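Local coordinates for sterol regulatory element-binding protein cleavage-activating protein (Schizosaccharomyces pombe, PDB 4YHC) that escorts the membrane-bound factor Sre1 to its processing when sterol or oxygen is low, the part described being its WD40 domain, at residues P24-H29 / R60-K65; C448-L453 / V457-Y462; T44-S47 / S53-V56; K78-D83 / N87-F92. The protein carries 9 engineered substitutions. One frame throughout, in Å; residues are numbered along the deposited sequence.

The four contacts follow one arc of the WD40 beta-propeller, each strand pairing belonging to its own blade. Contact 2 pairs two strands of the blade that also takes in strand 20-24; contact 1 joins the loop leaving that strand to the outer edge of the next blade, whose middle strands form contact 3. Contact 4 is the inner hairpin of the blade after that. Contact 1 lies about 9 Å from contact 3 and 12 Å from contact 2, centre to centre. Contacts 3 and 4, centres about 10 Å apart, meet through apolar side chains. A citrate, probably from crystallisation, lies about 4 Å from the Cys448 side chain of contact 2 and is hydrogen-bonded by Arg60 of contact 1.

Contact 1. Residues P24-H29 / R60-K65; sequences PVPVHH and RQWCTK
Pro26 sets one side of its ring against the six-membered ring of Trp62, with Pro26 CD 3.6 Å from Trp62 CZ3 and Pro26 CG 4.0 Å from Trp62 CE3. The approach is oblique and the two side chains cross at about a right angle, so this is apolar packing without a stack. Proline suits the place because its ring is rigid and compact. The indole is swung over by chi1 of -76°, which sets CG opposite the carbonyl carbon and brings CZ3 to the loop. Trp62 also meets a backbone oxygen: Pro24 O lies near the plane of the indole, at its edge, 3.9 Å from Trp62 CZ3.

A second van der Waals touch brings a methyl against a hydroxyl oxygen, Val27 CG2 lying 3.4 Å from Thr64 OG1, again with the side chains crossing nearly at right angles.

Hydrogen bonds do not link the segments directly. Within the loop, His28 ND1 donates to His29 O over 3.2 Å in an almost straight bond (173°). The NE1 of Trp62 is hydrogen-bonded to Ile466 O, near the C-terminus. Replacing Trp62 by an alanine would probably strip the Pro26 ring of the indole packed against it and leave Ile466 O without this donor.

Trp62 and Cys63, both facing Asp58, form a G1 beta bulge where strand 54-58 turns into strand 63-68. Behind the contact, strand 54-58 supplies Trp57, touched by both Pro26 and Thr64, and Val55, touched by Val27, so the loop after strand 20-24 lies against the outer part of the WD 1 blade.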
loop_
_atom_site.group_PDB
_atom_site.type_symbol
_atom_site.label_atom_id
_atom_site.label_comp_id
_atom_site.label_asym_id
_atom_site.label_seq_id
_atom_site.Cartn_x
_atom_site.Cartn_y
_atom_site.Cartn_z
ATOM N N PRO A 24 17.834 6.015 9.338
ATOM C CA PRO A 24 16.924 7.141 9.454
ATOM C C PRO A 24 16.851 7.855 8.137
ATOM O O PRO A 24 17.840 7.977 7.471
ATOM C CB PRO A 24 17.604 8.049 10.500
ATOM C CG PRO A 24 19.063 7.739 10.364
ATOM C CD PRO A 24 19.100 6.254 10.082
ATOM N N VAL A 25 15.696 8.342 7.748
ATOM C CA VAL A 25 15.604 9.202 6.567
ATOM C C VAL A 25 16.122 10.543 7.063
ATOM O O VAL A 25 15.780 10.934 8.153
ATOM C CB VAL A 25 14.149 9.364 6.131
ATOM C CG1 VAL A 25 13.981 10.577 5.253
ATOM C CG2 VAL A 25 13.649 8.092 5.441
ATOM N N PRO A 26 16.977 11.214 6.297
ATOM C CA PRO A 26 17.692 12.383 6.818
ATOM C C PRO A 26 16.854 13.622 7.099
ATOM O O PRO A 26 17.372 14.528 7.734
ATOM C CB PRO A 26 18.735 12.708 5.734
ATOM C CG PRO A 26 18.508 11.794 4.621
ATOM C CD PRO A 26 17.392 10.858 4.933
ATOM N N VAL A 27 15.598 13.658 6.678
ATOM C CA VAL A 27 14.708 14.798 6.953
ATOM C C VAL A 27 13.643 14.416 7.967
ATOM O O VAL A 27 13.323 13.237 8.099
ATOM C CB VAL A 27 14.116 15.364 5.633
ATOM C CG1 VAL A 27 13.060 16.444 5.885
ATOM C CG2 VAL A 27 15.240 15.989 4.843
ATOM N N HIS A 28 13.147 15.386 8.733
ATOM C CA HIS A 28 12.056 15.111 9.668
ATOM C C HIS A 28 11.119 16.289 9.909
ATOM O O HIS A 28 11.340 17.363 9.441
ATOM C CB HIS A 28 12.615 14.611 10.996
ATOM C CG HIS A 28 13.506 15.590 11.670
ATOM N ND1 HIS A 28 13.018 16.619 12.457
ATOM C CD2 HIS A 28 14.854 15.713 11.669
ATOM C CE1 HIS A 28 14.029 17.343 12.903
ATOM N NE2 HIS A 28 15.154 16.811 12.446
ATOM N N HIS A 29 10.053 16.033 10.636
ATOM C CA HIS A 29 8.987 16.991 10.883
ATOM C C HIS A 29 9.190 17.520 12.309
ATOM O O HIS A 29 9.920 16.908 13.088
ATOM C CB HIS A 29 7.650 16.293 10.846
ATOM C CG HIS A 29 7.250 15.826 9.491
ATOM N ND1 HIS A 29 6.289 16.459 8.745
ATOM C CD2 HIS A 29 7.661 14.759 8.747
ATOM C CE1 HIS A 29 6.121 15.823 7.598
ATOM N NE2 HIS A 29 6.917 14.764 7.591
ATOM N N ARG A 60 15.053 6.487 -4.143
ATOM C CA ARG A 60 16.267 5.926 -4.738
ATOM C C ARG A 60 17.388 6.950 -4.797
ATOM O O ARG A 60 18.543 6.576 -4.655
ATOM C CB ARG A 60 15.974 5.363 -6.108
ATOM C CG ARG A 60 14.993 4.195 -6.092
ATOM C CD ARG A 60 15.279 3.149 -4.991
ATOM N NE ARG A 60 14.154 2.223 -4.863
ATOM C CZ ARG A 60 14.100 1.000 -5.394
ATOM N NH1 ARG A 60 15.116 0.505 -6.104
ATOM N NH2 ARG A 60 13.008 0.261 -5.197
ATOM N N GLN A 61 17.050 8.242 -4.902
ATOM C CA GLN A 61 18.065 9.276 -4.927
ATOM C C GLN A 61 18.418 9.804 -3.588
ATOM O O GLN A 61 19.332 10.619 -3.483
ATOM C CB GLN A 61 17.656 10.407 -5.832
ATOM C CG GLN A 61 17.561 9.974 -7.253
ATOM C CD GLN A 61 17.338 11.123 -8.221
ATOM O OE1 GLN A 61 17.779 12.250 -7.972
ATOM N NE2 GLN A 61 16.641 10.842 -9.343
ATOM N N TRP A 62 17.717 9.390 -2.533
ATOM C CA TRP A 62 17.963 9.979 -1.205
ATOM C C TRP A 62 17.977 11.495 -1.160
ATOM O O TRP A 62 18.854 12.107 -0.501
ATOM C CB TRP A 62 19.246 9.456 -0.544
ATOM C CG TRP A 62 19.072 8.106 -0.016
ATOM C CD1 TRP A 62 18.989 6.981 -0.728
ATOM C CD2 TRP A 62 18.927 7.731 1.350
ATOM N NE1 TRP A 62 18.807 5.897 0.116
ATOM C CE2 TRP A 62 18.773 6.345 1.394
ATOM C CE3 TRP A 62 18.973 8.423 2.533
ATOM C CZ2 TRP A 62 18.628 5.638 2.598
ATOM C CZ3 TRP A 62 18.786 7.751 3.690
ATOM C CH2 TRP A 62 18.632 6.382 3.732
ATOM N N CYS A 63 16.947 12.113 -1.742
ATOM C CA CYS A 63 16.802 13.548 -1.545
ATOM C C CYS A 63 15.390 14.042 -1.511
ATOM O O CYS A 63 14.443 13.387 -1.979
ATOM C CB CYS A 63 17.544 14.311 -2.616
ATOM S SG CYS A 63 16.954 13.877 -4.216
ATOM N N THR A 64 15.296 15.228 -0.940
ATOM C CA THR A 64 14.092 15.933 -0.776
ATOM C C THR A 64 13.636 16.518 -2.097
ATOM O O THR A 64 14.406 17.122 -2.800
ATOM C CB THR A 64 14.357 17.044 0.258
ATOM O OG1 THR A 64 14.795 16.431 1.486
ATOM C CG2 THR A 64 13.171 17.731 0.571
ATOM N N LYS A 65 12.360 16.368 -2.401
ATOM C CA LYS A 65 11.787 16.960 -3.557
ATOM C C LYS A 65 10.977 18.199 -3.172
ATOM O O LYS A 65 10.945 19.162 -3.906
ATOM C CB LYS A 65 10.874 15.976 -4.268
ATOM C CG LYS A 65 11.548 14.737 -4.820
ATOM C CD LYS A 65 10.460 13.802 -5.401
ATOM C CE LYS A 65 11.010 12.859 -6.458
ATOM N NZ LYS A 65 10.129 12.874 -7.654
#

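Contact 2. Residues C448-L453 / V457-Y462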
loop_
_atom_site.group_PDB
_atom_site.type_symbol
_atom_site.label_atom_id
_atom_site.label_comp_id
_atom_site.label_asym_id
_atom_site.label_seq_id
_atom_site.Cartn_x
_atom_site.Cartn_y
_atom_site.Cartn_z
ATOM N N CYS A 448 12.005 -3.590 1.341
ATOM C CA CYS A 448 12.214 -2.445 2.216
ATOM C C CYS A 448 10.898 -1.828 2.657
ATOM O O CYS A 448 9.893 -1.840 1.919
ATOM C CB CYS A 448 13.091 -1.385 1.553
ATOM S SG CYS A 448 13.798 -0.232 2.722
ATOM N N VAL A 449 10.916 -1.324 3.878
ATOM C CA VAL A 449 9.800 -0.753 4.547
ATOM C C VAL A 449 10.200 0.559 5.197
ATOM O O VAL A 449 11.373 0.799 5.506
ATOM C CB VAL A 449 9.416 -1.888 5.504
ATOM C CG1 VAL A 449 9.797 -1.778 6.963
ATOM C CG2 VAL A 449 8.390 -2.819 4.955
ATOM N N ALA A 450 9.221 1.423 5.363
ATOM C CA ALA A 450 9.334 2.628 6.173
ATOM C C ALA A 450 8.484 2.481 7.444
ATOM O O ALA A 450 7.287 2.104 7.370
ATOM C CB ALA A 450 8.869 3.863 5.391
ATOM N N ILE A 451 9.102 2.787 8.582
ATOM C CA ILE A 451 8.461 2.709 9.893
ATOM C C ILE A 451 8.605 4.105 10.535
ATOM O O ILE A 451 9.695 4.573 10.753
ATOM C CB ILE A 451 9.110 1.664 10.814
ATOM C CG1 ILE A 451 8.898 0.284 10.208
ATOM C CG2 ILE A 451 8.427 1.683 12.189
ATOM C CD1 ILE A 451 9.550 -0.853 10.975
ATOM N N VAL A 452 7.480 4.727 10.884
ATOM C CA VAL A 452 7.495 6.028 11.563
ATOM C C VAL A 452 7.921 5.851 13.024
ATOM O O VAL A 452 7.452 4.952 13.739
ATOM C CB VAL A 452 6.123 6.720 11.483
ATOM C CG1 VAL A 452 6.018 7.948 12.395
ATOM C CG2 VAL A 452 5.852 7.171 10.045
ATOM N N LEU A 453 8.798 6.731 13.459
ATOM C CA LEU A 453 9.264 6.776 14.858
ATOM C C LEU A 453 9.028 8.178 15.350
ATOM O O LEU A 453 9.909 9.042 15.222
ATOM C CB LEU A 453 10.760 6.475 14.878
ATOM C CG LEU A 453 11.198 5.029 15.041
ATOM C CD1 LEU A 453 10.181 3.940 14.822
ATOM C CD2 LEU A 453 12.512 4.735 14.294
ATOM N N VAL A 457 11.346 9.045 10.261
ATOM C CA VAL A 457 11.123 7.770 9.642
ATOM C C VAL A 457 12.402 6.924 9.479
ATOM O O VAL A 457 13.432 7.443 9.085
ATOM C CB VAL A 457 10.163 7.801 8.391
ATOM C CG1 VAL A 457 9.693 9.186 7.942
ATOM C CG2 VAL A 457 10.506 6.810 7.313
ATOM N N ALA A 458 12.250 5.645 9.780
ATOM C CA ALA A 458 13.294 4.669 9.600
ATOM C C ALA A 458 12.922 3.826 8.430
ATOM O O ALA A 458 11.796 3.347 8.370
ATOM C CB ALA A 458 13.410 3.722 10.796
ATOM N N LEU A 459 13.914 3.565 7.609
ATOM C CA LEU A 459 13.871 2.577 6.556
ATOM C C LEU A 459 14.585 1.341 7.050
ATOM O O LEU A 459 15.732 1.421 7.579
ATOM C CB LEU A 459 14.576 3.150 5.338
ATOM C CG LEU A 459 13.814 3.903 4.253
ATOM C CD1 LEU A 459 12.479 4.473 4.615
ATOM C CD2 LEU A 459 14.696 4.927 3.522
ATOM N N VAL A 460 13.932 0.206 6.854
ATOM C CA VAL A 460 14.421 -1.110 7.282
ATOM C C VAL A 460 14.229 -2.057 6.146
ATOM O O VAL A 460 13.109 -2.182 5.602
ATOM C CB VAL A 460 13.604 -1.642 8.486
ATOM C CG1 VAL A 460 14.135 -2.966 9.028
ATOM C CG2 VAL A 460 13.609 -0.604 9.635
ATOM N N GLY A 461 15.308 -2.729 5.768
ATOM C CA GLY A 461 15.295 -3.621 4.616
ATOM C C GLY A 461 16.307 -4.737 4.610
ATOM O O GLY A 461 17.199 -4.785 5.452
ATOM N N TYR A 462 16.140 -5.620 3.666
ATOM C CA TYR A 462 17.020 -6.769 3.468
ATOM C C TYR A 462 17.544 -6.867 2.049
ATOM O O TYR A 462 16.805 -7.074 1.062
ATOM C CB TYR A 462 16.372 -8.093 3.841
ATOM C CG TYR A 462 17.325 -9.191 3.881
ATOM C CD1 TYR A 462 18.259 -9.265 4.935
ATOM C CD2 TYR A 462 17.324 -10.200 2.916
ATOM C CE1 TYR A 462 19.198 -10.241 4.980
ATOM C CE2 TYR A 462 18.278 -11.211 2.972
ATOM C CZ TYR A 462 19.194 -11.211 4.008
ATOM O OH TYR A 462 20.130 -12.192 4.118
#
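Val449 and Val460 are paired across an antiparallel beta hairpin, two adjoining strands of the propeller blade that strand 20-24 completes at its outer edge. Most of the ladder is tight. Two hydrogen-bonded pairs, Val449 with Val460 and Ile451 with Ala458, each make a reciprocal couple of backbone bonds; Ile451 N to Ala458 O, 2.8 Å, is nearly straight at 171°. Between them, Leu459 CA comes within 3.2 Å of Val449 O, a CA-H...O contact that fills the non-hydrogen-bonded step.

The two faces of the pair are packed differently. On one, the small Ala450 gives room to larger neighbours: its CB meets Leu459 CD1 at 3.7 Å and Val457 CG2 at 3.9 Å. On the other, Val449 and Val460 lie side by side, and Phe365 of strand 363-374 touches both. Branched residues suit this buried sheet, their bulk filling the space between neighbouring blades.

The slack is confined to Val452 and Val457, paired by their backbones at a CA-CA distance of 4.5 Å without close side-chain contact; even there no side opens to solvent, for every touching residue is buried. The Cys448-Gly461 end is close. With Cys448 SG opposite the backbone N (chi1 -162°), SG would stand only 3.1 Å from a CB on Gly461, so glycine, with no side chain, fits there. The same cysteine side chain is about 4 Å from the bound citrate. Near the turn, one methyl of Leu453 reaches back across the strands, its CD2 resting 3.8 Å from Ala458 CB.

Contact 3. Residues T44-S47 / S53-V56; sequences TFAS and SLVV. Engineered in segment 53-56: Ser53 (natural residue Cys).
Val55 O is met by two groups of the opposite strand: a hydrogen bond from Ser47 N, 2.9 Å long and in the carbonyl plane, and a weaker CA-H...O contact from Ala46 CA at 3.2 Å. Val55 N returns the bond to Ser47 O at 3.1 Å, closing an antiparallel hydrogen-bonded pair. Leu54 adds to the cover of that oxygen, its CD2 lying 3.6 Å from Ser47 O.

These are the two middle strands of the WD 1 blade, joined as a beta hairpin. Ser47 OG, placed between the backbone N and carbonyl carbon by chi1 of 51°, rests 3.7 Å from Val55 CB and is hydrogen-bonded to His29 NE2; the Ser47-His29 pair resembles part of the Asp-His-Ser/Thr-Trp network of WD40 blades. His29 ND1 meets the OG of Ser53, an engineered replacement for a natural Cys, which also bonds Asp51.

On the other face Ala46 and Val56 form the non-hydrogen-bonded pair. Alanine keeps this place shallow enough for Ile80 of the next blade to lie against it. Val56 CG2 and Thr44 CG2 cross obliquely at 3.5 Å, though the nearly eclipsed Val56 (chi1 1°) makes their exact closeness doubtful. The Thr44 hydroxyl turns to Gly86 O.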
loop_
_atom_site.group_PDB
_atom_site.type_symbol
_atom_site.label_atom_id
_atom_site.label_comp_id
_atom_site.label_asym_id
_atom_site.label_seq_id
_atom_site.Cartn_x
_atom_site.Cartn_y
_atom_site.Cartn_z
ATOM N N THR A 44 8.533 7.589 -5.076
ATOM C CA THR A 44 8.353 8.817 -4.323
ATOM C C THR A 44 7.578 8.531 -3.060
ATOM O O THR A 44 6.546 7.874 -3.101
ATOM C CB THR A 44 7.619 9.889 -5.151
ATOM O OG1 THR A 44 8.326 10.190 -6.357
ATOM C CG2 THR A 44 7.502 11.247 -4.380
ATOM N N PHE A 45 8.100 9.047 -1.955
ATOM C CA PHE A 45 7.553 8.858 -0.609
ATOM C C PHE A 45 7.100 10.213 -0.102
ATOM O O PHE A 45 7.786 11.220 -0.345
ATOM C CB PHE A 45 8.686 8.357 0.304
ATOM C CG PHE A 45 8.257 8.065 1.735
ATOM C CD1 PHE A 45 7.689 6.856 2.058
ATOM C CD2 PHE A 45 8.455 8.988 2.713
ATOM C CE1 PHE A 45 7.344 6.554 3.377
ATOM C CE2 PHE A 45 8.100 8.732 4.014
ATOM C CZ PHE A 45 7.568 7.505 4.360
ATOM N N ALA A 46 5.978 10.239 0.618
ATOM C CA ALA A 46 5.517 11.455 1.297
ATOM C C ALA A 46 5.143 11.193 2.748
ATOM O O ALA A 46 4.522 10.156 3.058
ATOM C CB ALA A 46 4.304 11.992 0.577
ATOM N N SER A 47 5.418 12.168 3.625
ATOM C CA SER A 47 5.019 12.104 4.998
ATOM C C SER A 47 4.300 13.421 5.374
ATOM O O SER A 47 4.681 14.499 4.913
ATOM C CB SER A 47 6.214 11.861 5.930
ATOM O OG SER A 47 7.287 12.749 5.713
ATOM N N SER A 53 2.476 19.578 8.041
ATOM C CA SER A 53 3.737 19.743 7.312
ATOM C C SER A 53 3.909 18.572 6.326
ATOM O O SER A 53 3.498 17.436 6.609
ATOM C CB SER A 53 4.956 19.772 8.246
ATOM O OG SER A 53 4.889 18.802 9.284
ATOM N N LEU A 54 4.546 18.851 5.217
ATOM C CA LEU A 54 4.721 17.865 4.185
ATOM C C LEU A 54 6.171 17.748 3.774
ATOM O O LEU A 54 6.815 18.728 3.454
ATOM C CB LEU A 54 3.929 18.306 2.993
ATOM C CG LEU A 54 3.527 17.474 1.771
ATOM C CD1 LEU A 54 4.152 17.893 0.498
ATOM C CD2 LEU A 54 3.427 15.976 1.883
ATOM N N VAL A 55 6.618 16.524 3.638
ATOM C CA VAL A 55 7.920 16.232 3.070
ATOM C C VAL A 55 7.715 15.199 1.952
ATOM O O VAL A 55 7.085 14.103 2.172
ATOM C CB VAL A 55 8.900 15.663 4.142
ATOM C CG1 VAL A 55 10.227 15.292 3.496
ATOM C CG2 VAL A 55 9.088 16.637 5.336
ATOM N N VAL A 56 8.180 15.537 0.761
ATOM C CA VAL A 56 8.221 14.575 -0.270
ATOM C C VAL A 56 9.691 14.244 -0.649
ATOM O O VAL A 56 10.553 15.131 -0.797
ATOM C CB VAL A 56 7.161 14.734 -1.398
ATOM C CG1 VAL A 56 6.226 15.926 -1.240
ATOM C CG2 VAL A 56 7.598 14.355 -2.785
#

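Contact 4. Residues K78-D83 / N87-F92; sequences KAIALD and NYVSLF
Asp83 OD1 takes two backbone N-H groups of the facing segment, Tyr88 N at 2.7 Å and Asn87 N at 2.8 Å. The latter uses the syn lone pair; Tyr88 N comes on the anti side, 30° out of the carboxylate plane. With chi1 at 84°, CG stands between backbone N and carbonyl carbon, turning the carboxylate back on the turn, where OD2 accepts from Gln85 N as in an Asx turn. With an alanine at this place, the N-H groups of Asn87, Tyr88 and Gln85 would probably lose their acceptor and the turn be freer to move.

Backbone bonds run up the antiparallel hairpin. Ser90 N to Ala81 O is 2.8 Å, and at the other end Phe92 O accepts from both Lys78 N (2.7 Å) and Ala79 N (3.3 Å), a classic beta bulge.

Apolar contacts gather on one face: Ile80 CG1 touches Val89 CG1 at 3.7 Å and Leu91 CD2 at 3.8 Å, long branched chains suited to bridging the strands. On the other, small Ala79 and Ala81 leave room for Phe92 and Ser90.

Strand 96-101 continues the WD 2 blade beside Val89. Ile80 packs on Ala46 of strand 44-49, and across the opposite face Ser90 OG bonds Trp125 NE1 of strand 121-127.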
loop_
_atom_site.group_PDB
_atom_site.type_symbol
_atom_site.label_atom_id
_atom_site.label_comp_id
_atom_site.label_asym_id
_atom_site.label_seq_id
_atom_site.Cartn_x
_atom_site.Cartn_y
_atom_site.Cartn_z
ATOM N N LYS A 78 -7.412 17.258 4.296
ATOM C CA LYS A 78 -8.221 16.092 4.392
ATOM C C LYS A 78 -7.605 14.881 3.648
ATOM O O LYS A 78 -7.975 13.770 3.944
ATOM C CB LYS A 78 -9.576 16.362 3.731
ATOM C CG LYS A 78 -10.572 17.300 4.400
ATOM C CD LYS A 78 -11.965 17.048 3.776
ATOM C CE LYS A 78 -13.135 17.197 4.731
ATOM N NZ LYS A 78 -14.289 16.352 4.298
ATOM N N ALA A 79 -6.798 15.088 2.605
ATOM C CA ALA A 79 -6.244 13.915 1.871
ATOM C C ALA A 79 -5.038 14.320 1.071
ATOM O O ALA A 79 -4.859 15.492 0.736
ATOM C CB ALA A 79 -7.263 13.338 0.902
ATOM N N ILE A 80 -4.203 13.315 0.831
ATOM C CA ILE A 80 -3.056 13.419 -0.034
ATOM C C ILE A 80 -2.992 12.231 -0.949
ATOM O O ILE A 80 -3.430 11.165 -0.574
ATOM C CB ILE A 80 -1.745 13.501 0.773
ATOM C CG1 ILE A 80 -0.569 13.613 -0.196
ATOM C CG2 ILE A 80 -1.537 12.266 1.673
ATOM C CD1 ILE A 80 0.761 13.724 0.511
ATOM N N ALA A 81 -2.466 12.407 -2.153
ATOM C CA ALA A 81 -2.262 11.273 -3.024
ATOM C C ALA A 81 -1.240 11.599 -4.072
ATOM O O ALA A 81 -0.989 12.783 -4.373
ATOM C CB ALA A 81 -3.552 10.816 -3.616
ATOM N N LEU A 82 -0.535 10.568 -4.524
ATOM C CA LEU A 82 0.482 10.718 -5.548
ATOM C C LEU A 82 0.050 10.077 -6.784
ATOM O O LEU A 82 -0.648 9.045 -6.729
ATOM C CB LEU A 82 1.763 10.005 -5.122
ATOM C CG LEU A 82 2.597 10.605 -3.997
ATOM C CD1 LEU A 82 2.229 9.945 -2.704
ATOM C CD2 LEU A 82 4.050 10.285 -4.247
ATOM N N ASP A 83 0.491 10.604 -7.922
ATOM C CA ASP A 83 0.204 9.896 -9.147
ATOM C C ASP A 83 1.072 8.597 -9.166
ATOM O O ASP A 83 2.067 8.486 -8.421
ATOM C CB ASP A 83 0.446 10.781 -10.376
ATOM C CG ASP A 83 1.896 10.803 -10.831
ATOM O OD1 ASP A 83 2.737 11.442 -10.175
ATOM O OD2 ASP A 83 2.176 10.159 -11.849
ATOM N N ASN A 87 5.437 11.765 -9.758
ATOM C CA ASN A 87 5.844 13.094 -10.233
ATOM C C ASN A 87 4.959 14.218 -9.770
ATOM O O ASN A 87 5.396 15.384 -9.763
ATOM C CB ASN A 87 5.898 13.130 -11.764
ATOM C CG ASN A 87 6.897 12.152 -12.304
ATOM O OD1 ASN A 87 7.994 12.063 -11.808
ATOM N ND2 ASN A 87 6.480 11.340 -13.228
ATOM N N TYR A 88 3.720 13.883 -9.419
ATOM C CA TYR A 88 2.745 14.854 -8.947
ATOM C C TYR A 88 2.129 14.424 -7.601
ATOM O O TYR A 88 1.969 13.222 -7.310
ATOM C CB TYR A 88 1.624 15.002 -10.016
ATOM C CG TYR A 88 2.180 15.395 -11.335
ATOM C CD1 TYR A 88 2.589 16.723 -11.588
ATOM C CD2 TYR A 88 2.371 14.472 -12.325
ATOM C CE1 TYR A 88 3.155 17.081 -12.808
ATOM C CE2 TYR A 88 2.962 14.831 -13.543
ATOM C CZ TYR A 88 3.357 16.138 -13.763
ATOM O OH TYR A 88 3.934 16.473 -14.983
ATOM N N VAL A 89 1.798 15.394 -6.786
ATOM C CA VAL A 89 1.049 15.158 -5.553
ATOM C C VAL A 89 -0.217 16.007 -5.597
ATOM O O VAL A 89 -0.168 17.195 -6.087
ATOM C CB VAL A 89 1.876 15.514 -4.321
ATOM C CG1 VAL A 89 1.183 15.044 -3.062
ATOM C CG2 VAL A 89 3.220 14.809 -4.347
ATOM N N SER A 90 -1.331 15.419 -5.136
ATOM C CA SER A 90 -2.594 16.135 -4.934
ATOM C C SER A 90 -2.863 16.260 -3.489
ATOM O O SER A 90 -2.905 15.250 -2.801
ATOM C CB SER A 90 -3.815 15.419 -5.532
ATOM O OG SER A 90 -3.904 14.073 -5.066
ATOM N N LEU A 91 -3.035 17.492 -3.027
ATOM C CA LEU A 91 -3.362 17.783 -1.636
ATOM C C LEU A 91 -4.798 18.353 -1.590
ATOM O O LEU A 91 -5.142 19.213 -2.389
ATOM C CB LEU A 91 -2.406 18.812 -1.081
ATOM C CG LEU A 91 -0.913 18.558 -0.980
ATOM C CD1 LEU A 91 -0.250 19.804 -0.425
ATOM C CD2 LEU A 91 -0.664 17.370 -0.063
ATOM N N PHE A 92 -5.607 17.890 -0.656
ATOM C CA PHE A 92 -6.961 18.368 -0.515
ATOM C C PHE A 92 -7.132 18.967 0.853
ATOM O O PHE A 92 -6.928 18.283 1.882
ATOM C CB PHE A 92 -7.973 17.205 -0.638
ATOM C CG PHE A 92 -8.183 16.741 -2.055
ATOM C CD1 PHE A 92 -7.187 16.041 -2.721
ATOM C CD2 PHE A 92 -9.407 16.993 -2.718
ATOM C CE1 PHE A 92 -7.361 15.644 -4.022
ATOM C CE2 PHE A 92 -9.579 16.587 -4.010
ATOM C CZ PHE A 92 -8.551 15.936 -4.675
#